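Side-chain contacts in beta-lactamase (Nostoc sp., PDB 6NHS), which probably hydrolyses the beta-lactam ring of penicillin-like antibiotics, as a class D serine beta-lactamase of the penicillin-binding protein superfamily: residues 77-82 with 117-122; 72-77 with 184-189. All coordinates share one frame; numbering follows the deposited sequence.

Interaction 1: 77-82 with 117-122; sequences GVISND and QVLARK. With FMT (formic acid), chain C.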
loop_
_atom_site.group_PDB
_atom_site.type_symbol
_atom_site.label_atom_id
_atom_site.label_comp_id
_atom_site.label_asym_id
_atom_site.label_seq_id
_atom_site.Cartn_x
_atom_site.Cartn_y
_atom_site.Cartn_z
ATOM N N GLY A 77 -14.278 6.507 -12.637
ATOM C CA GLY A 77 -14.008 6.876 -14.007
ATOM C C GLY A 77 -13.224 8.153 -14.185
ATOM O O GLY A 77 -13.180 8.681 -15.303
ATOM N N VAL A 78 -12.583 8.671 -13.130
ATOM C CA VAL A 78 -11.755 9.856 -13.327
ATOM C C VAL A 78 -10.473 9.497 -14.066
ATOM O O VAL A 78 -9.795 10.385 -14.598
ATOM C CB VAL A 78 -11.455 10.571 -11.993
ATOM C CG1 VAL A 78 -12.773 10.855 -11.212
ATOM C CG2 VAL A 78 -10.466 9.793 -11.163
ATOM N N ILE A 79 -10.119 8.213 -14.100
ATOM C CA ILE A 79 -9.101 7.680 -15.000
ATOM C C ILE A 79 -9.724 6.470 -15.691
ATOM O O ILE A 79 -10.371 5.641 -15.040
ATOM C CB ILE A 79 -7.795 7.324 -14.250
ATOM C CG1 ILE A 79 -6.644 7.022 -15.224
ATOM C CG2 ILE A 79 -7.990 6.160 -13.259
ATOM C CD1 ILE A 79 -5.868 8.259 -15.662
ATOM N N SER A 80 -9.580 6.392 -17.016
ATOM C CA SER A 80 -10.436 5.474 -17.772
ATOM C C SER A 80 -9.968 4.025 -17.678
ATOM O O SER A 80 -10.800 3.110 -17.640
ATOM C CB SER A 80 -10.525 5.916 -19.236
ATOM O OG SER A 80 -9.247 5.929 -19.836
ATOM N N ASN A 81 -8.662 3.787 -17.640
ATOM C CA ASN A 81 -8.121 2.426 -17.581
ATOM C C ASN A 81 -6.654 2.529 -17.165
ATOM O O ASN A 81 -6.195 3.593 -16.729
ATOM C CB ASN A 81 -8.315 1.704 -18.918
ATOM C CG ASN A 81 -7.731 2.479 -20.080
ATOM O OD1 ASN A 81 -6.629 3.012 -19.983
ATOM N ND2 ASN A 81 -8.476 2.562 -21.181
ATOM N N ASP A 82 -5.910 1.425 -17.314
ATOM C CA ASP A 82 -4.534 1.325 -16.832
ATOM C C ASP A 82 -3.510 2.001 -17.738
ATOM O O ASP A 82 -2.362 2.190 -17.309
ATOM C CB ASP A 82 -4.134 -0.149 -16.651
ATOM C CG ASP A 82 -4.331 -0.966 -17.914
ATOM O OD1 ASP A 82 -5.398 -0.823 -18.558
ATOM O OD2 ASP A 82 -3.416 -1.742 -18.268
ATOM N N GLN A 117 -2.373 12.746 -6.805
ATOM C CA GLN A 117 -3.018 13.962 -6.325
ATOM C C GLN A 117 -4.057 14.463 -7.325
ATOM O O GLN A 117 -5.122 14.954 -6.928
ATOM C CB GLN A 117 -1.969 15.032 -6.035
ATOM C CG GLN A 117 -1.137 14.740 -4.787
ATOM C CD GLN A 117 -0.049 15.773 -4.574
ATOM O OE1 GLN A 117 0.736 16.056 -5.478
ATOM N NE2 GLN A 117 -0.012 16.357 -3.386
ATOM N N VAL A 118 -3.774 14.345 -8.627
ATOM C CA VAL A 118 -4.789 14.669 -9.631
ATOM C C VAL A 118 -6.002 13.761 -9.460
ATOM O O VAL A 118 -7.150 14.221 -9.471
ATOM C CB VAL A 118 -4.208 14.558 -11.054
ATOM C CG1 VAL A 118 -5.311 14.783 -12.095
ATOM C CG2 VAL A 118 -3.063 15.545 -11.259
ATOM N N LEU A 119 -5.761 12.455 -9.292
ATOM C CA LEU A 119 -6.871 11.516 -9.142
ATOM C C LEU A 119 -7.748 11.892 -7.955
ATOM O O LEU A 119 -8.979 11.903 -8.063
ATOM C CB LEU A 119 -6.345 10.091 -8.978
ATOM C CG LEU A 119 -5.562 9.478 -10.148
ATOM C CD1 LEU A 119 -5.208 8.033 -9.826
ATOM C CD2 LEU A 119 -6.363 9.547 -11.452
ATOM N N ALA A 120 -7.125 12.235 -6.823
ATOM C CA ALA A 120 -7.886 12.567 -5.623
ATOM C C ALA A 120 -8.713 13.830 -5.818
ATOM O O ALA A 120 -9.866 13.893 -5.376
ATOM C CB ALA A 120 -6.938 12.724 -4.432
ATOM N N ARG A 121 -8.138 14.852 -6.464
ATOM C CA ARG A 121 -8.889 16.076 -6.725
ATOM C C ARG A 121 -10.095 15.800 -7.607
ATOM O O ARG A 121 -11.183 16.337 -7.368
ATOM C CB ARG A 121 -7.992 17.133 -7.378
ATOM C CG ARG A 121 -6.874 17.665 -6.499
ATOM C CD ARG A 121 -6.035 18.739 -7.239
ATOM N NE ARG A 121 -4.749 18.897 -6.573
ATOM C CZ ARG A 121 -3.573 18.576 -7.098
ATOM N NH1 ARG A 121 -3.486 18.123 -8.344
ATOM N NH2 ARG A 121 -2.473 18.736 -6.371
ATOM N N LYS A 122 -9.922 14.964 -8.631
ATOM C CA LYS A 122 -11.016 14.688 -9.557
ATOM C C LYS A 122 -12.084 13.812 -8.911
ATOM O O LYS A 122 -13.279 13.982 -9.182
ATOM C CB LYS A 122 -10.466 14.036 -10.824
ATOM C CG LYS A 122 -9.584 14.980 -11.650
ATOM C CD LYS A 122 -8.995 14.273 -12.864
ATOM C CE LYS A 122 -10.040 13.989 -13.929
ATOM N NZ LYS A 122 -9.398 13.303 -15.108
HETATM C C FMT C . -7.827 9.827 -17.956
HETATM O O1 FMT C . -8.671 9.038 -18.398
HETATM O O2 FMT C . -7.052 10.513 -18.638
#

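Interaction 2: 72-77 with 184-189; sequences VALETG and DLVQDI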
loop_
_atom_site.group_PDB
_atom_site.type_symbol
_atom_site.label_atom_id
_atom_site.label_comp_id
_atom_site.label_asym_id
_atom_site.label_seq_id
_atom_site.Cartn_x
_atom_site.Cartn_y
_atom_site.Cartn_z
ATOM N N VAL A 72 -10.684 3.622 -6.393
ATOM C CA VAL A 72 -11.744 4.625 -6.458
ATOM C C VAL A 72 -11.645 5.412 -7.758
ATOM O O VAL A 72 -12.662 5.737 -8.384
ATOM C CB VAL A 72 -11.680 5.548 -5.228
ATOM C CG1 VAL A 72 -12.742 6.636 -5.316
ATOM C CG2 VAL A 72 -11.834 4.724 -3.920
ATOM N N ALA A 73 -10.419 5.724 -8.183
ATOM C CA ALA A 73 -10.225 6.498 -9.406
ATOM C C ALA A 73 -10.776 5.754 -10.614
ATOM O O ALA A 73 -11.474 6.335 -11.451
ATOM C CB ALA A 73 -8.739 6.813 -9.596
ATOM N N LEU A 74 -10.466 4.463 -10.723
ATOM C CA LEU A 74 -10.989 3.663 -11.826
ATOM C C LEU A 74 -12.493 3.468 -11.704
ATOM O O LEU A 74 -13.217 3.556 -12.703
ATOM C CB LEU A 74 -10.277 2.308 -11.878
ATOM C CG LEU A 74 -8.829 2.373 -12.382
ATOM C CD1 LEU A 74 -8.065 1.096 -11.981
ATOM C CD2 LEU A 74 -8.780 2.594 -13.896
ATOM N N GLU A 75 -12.983 3.199 -10.491
ATOM C CA GLU A 75 -14.408 2.938 -10.319
ATOM C C GLU A 75 -15.246 4.163 -10.669
ATOM O O GLU A 75 -16.294 4.039 -11.314
ATOM C CB GLU A 75 -14.700 2.486 -8.888
ATOM C CG GLU A 75 -16.107 1.946 -8.702
ATOM C CD GLU A 75 -16.343 0.656 -9.467
ATOM O OE1 GLU A 75 -15.365 -0.071 -9.744
ATOM O OE2 GLU A 75 -17.509 0.362 -9.790
ATOM N N THR A 76 -14.814 5.351 -10.232
ATOM C CA THR A 76 -15.531 6.582 -10.547
ATOM C C THR A 76 -15.306 7.030 -11.979
ATOM O O THR A 76 -16.051 7.881 -12.473
ATOM C CB THR A 76 -15.101 7.720 -9.617
ATOM O OG1 THR A 76 -13.683 7.916 -9.730
ATOM C CG2 THR A 76 -15.472 7.409 -8.161
ATOM N N GLY A 77 -14.278 6.507 -12.637
ATOM C CA GLY A 77 -14.008 6.876 -14.007
ATOM C C GLY A 77 -13.224 8.153 -14.185
ATOM O O GLY A 77 -13.180 8.681 -15.303
ATOM N N ASP A 184 -9.563 -6.218 -11.467
ATOM C CA ASP A 184 -8.585 -6.802 -12.379
ATOM C C ASP A 184 -7.467 -5.817 -12.695
ATOM O O ASP A 184 -6.288 -6.191 -12.723
ATOM C CB ASP A 184 -9.266 -7.241 -13.680
ATOM C CG ASP A 184 -10.135 -8.476 -13.510
ATOM O OD1 ASP A 184 -10.049 -9.146 -12.461
ATOM O OD2 ASP A 184 -10.911 -8.767 -14.439
ATOM N N LEU A 185 -7.815 -4.555 -12.950
ATOM C CA LEU A 185 -6.794 -3.578 -13.318
ATOM C C LEU A 185 -5.864 -3.292 -12.145
ATOM O O LEU A 185 -4.639 -3.274 -12.305
ATOM C CB LEU A 185 -7.453 -2.290 -13.819
ATOM C CG LEU A 185 -8.220 -2.406 -15.136
ATOM C CD1 LEU A 185 -8.971 -1.110 -15.439
ATOM C CD2 LEU A 185 -7.275 -2.765 -16.275
ATOM N N VAL A 186 -6.425 -3.086 -10.953
ATOM C CA VAL A 186 -5.587 -2.730 -9.810
ATOM C C VAL A 186 -4.719 -3.909 -9.386
ATOM O O VAL A 186 -3.537 -3.741 -9.057
ATOM C CB VAL A 186 -6.455 -2.207 -8.655
ATOM C CG1 VAL A 186 -5.606 -1.999 -7.407
ATOM C CG2 VAL A 186 -7.138 -0.891 -9.075
ATOM N N GLN A 187 -5.282 -5.119 -9.382
ATOM C CA GLN A 187 -4.479 -6.281 -9.026
ATOM C C GLN A 187 -3.332 -6.480 -10.007
ATOM O O GLN A 187 -2.261 -6.950 -9.616
ATOM C CB GLN A 187 -5.366 -7.528 -8.943
ATOM C CG GLN A 187 -6.291 -7.489 -7.716
ATOM C CD GLN A 187 -7.288 -8.628 -7.666
ATOM O OE1 GLN A 187 -7.860 -9.029 -8.687
ATOM N NE2 GLN A 187 -7.514 -9.155 -6.462
ATOM N N ASP A 188 -3.515 -6.086 -11.271
ATOM C CA ASP A 188 -2.433 -6.244 -12.237
ATOM C C ASP A 188 -1.316 -5.235 -12.003
ATOM O O ASP A 188 -0.134 -5.595 -12.079
ATOM C CB ASP A 188 -2.965 -6.128 -13.663
ATOM C CG ASP A 188 -1.932 -6.534 -14.693
ATOM O OD1 ASP A 188 -1.606 -7.733 -14.769
ATOM O OD2 ASP A 188 -1.435 -5.653 -15.423
ATOM N N ILE A 189 -1.655 -3.968 -11.733
ATOM C CA ILE A 189 -0.603 -2.974 -11.541
ATOM C C ILE A 189 0.116 -3.161 -10.209
ATOM O O ILE A 189 1.214 -2.624 -10.031
ATOM C CB ILE A 189 -1.129 -1.524 -11.650
ATOM C CG1 ILE A 189 -1.891 -1.114 -10.389
ATOM C CG2 ILE A 189 -1.982 -1.329 -12.919
ATOM C CD1 ILE A 189 -2.423 0.331 -10.454
#

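Interaction 1: 77-82 with 117-122
Val-78 lies against the flank of helix 113-123, its CB 3.8 Å from CB of Lys-122, while its two methyls part to meet different neighbours. CG1 rests beside the carbonyl group of Lys-122, and CG2 turns inward to CD2 of Leu-119 at 4.1 Å. That methyl of Leu-119 is the centre of the tightly packed half: it also reaches CB of Ile-79 at 3.8 Å, the leucine crossing both loop side chains at a slant. With CG anti to the carbonyl carbon (chi1 -63°), Leu-119 extends from the helix toward the loop and brings CD2 against both residues. Ala-73 of helix 65-76 touches all three side chains, and Leu-86 adds to the layer under Ile-79 and Leu-119.

Polar chemistry takes over on the solvent side. Lys-122 is extended except for a bend at chi3 (72°), which folds its end back over Val-78 so that NZ donates to Val-78 O at 3.0 Å. The ammonium lies in the carbonyl plane, with a C=O...N angle of 148°. Beyond Val-78, a formic acid molecule, probably from the crystallisation liquor, receives a hydrogen bond from Ser-80 N to its O1 (3.1 Å) and a weak one from Ser-80 OG; its carbon lies 3.4 Å from CD1 of Ile-79. The loop that follows helix 65-76 is thus joined to helix 113-123 by apolar packing inside, while at the surface a single charged donor holds the carbonyl of Val-78.

Interaction 2: 72-77 with 184-189
Two helices of the largely helical region of the serine beta-lactamase fold approach here, their backbones nearest at Leu-74 and Leu-185, whose CA atoms are 8.5 Å apart. The spacing is bridged entirely by aliphatic side chains, and no hydrogen bond joins segment 72-77 to segment 184-189. Within 72-77 the contact is made by Leu-74. Its side chain points at helix 180-189 and ends in a fork: CD1 meets the successive residues Leu-185 and Val-186, touching CB of the former at 3.9 Å and CG2 of the latter at 3.6 Å, whereas CD2 comes to CD1 of Leu-185 at 4.0 Å. The CG2 methyl of Val-186 stands anti to its own carbonyl carbon, a setting that presents it to the leucine. Val-186 also packs on Ser-70 and Leu-71, extending the junction one turn back along helix 65-76. Toward the surface, Glu-75 OE1 accepts hydrogen bonds from Thr-182 OG1 and Ser-179 N, adding a polar tie between the same two parts of the fold beside the buried apolar one.

Gly-77 is the first residue to leave helical backbone angles, with a positive phi (83°) that turns the chain away. Just before it, Val-72 O is gripped from opposite faces of its plane, by Thr-76 N at 2.9 Å and by Thr-76 OG1 at 2.8 Å, the hydroxyl oxygen tilted 26° from that plane.

In the fold
Along the chain, helix 65-76 leads through Gly-77, which both contacts share, into the loop before strand 85-86. Interaction 1 closes the shorter loop, bringing helix 113-123 back against this connection after 34 intervening residues. Interaction 2 closes a longer one of 106 residues that contains the first, returning helix 180-189 to the end of helix 65-76. Their centres are 10 Å apart and they meet directly: CB of Ala-73 touches CD1 of Leu-119, and CD2 of Leu-74 touches Ile-79 O. Helix 65-76, which carries a probable SxxK motif at its start, is thereby packed against two later helices through its C-terminal turns and the loop that follows.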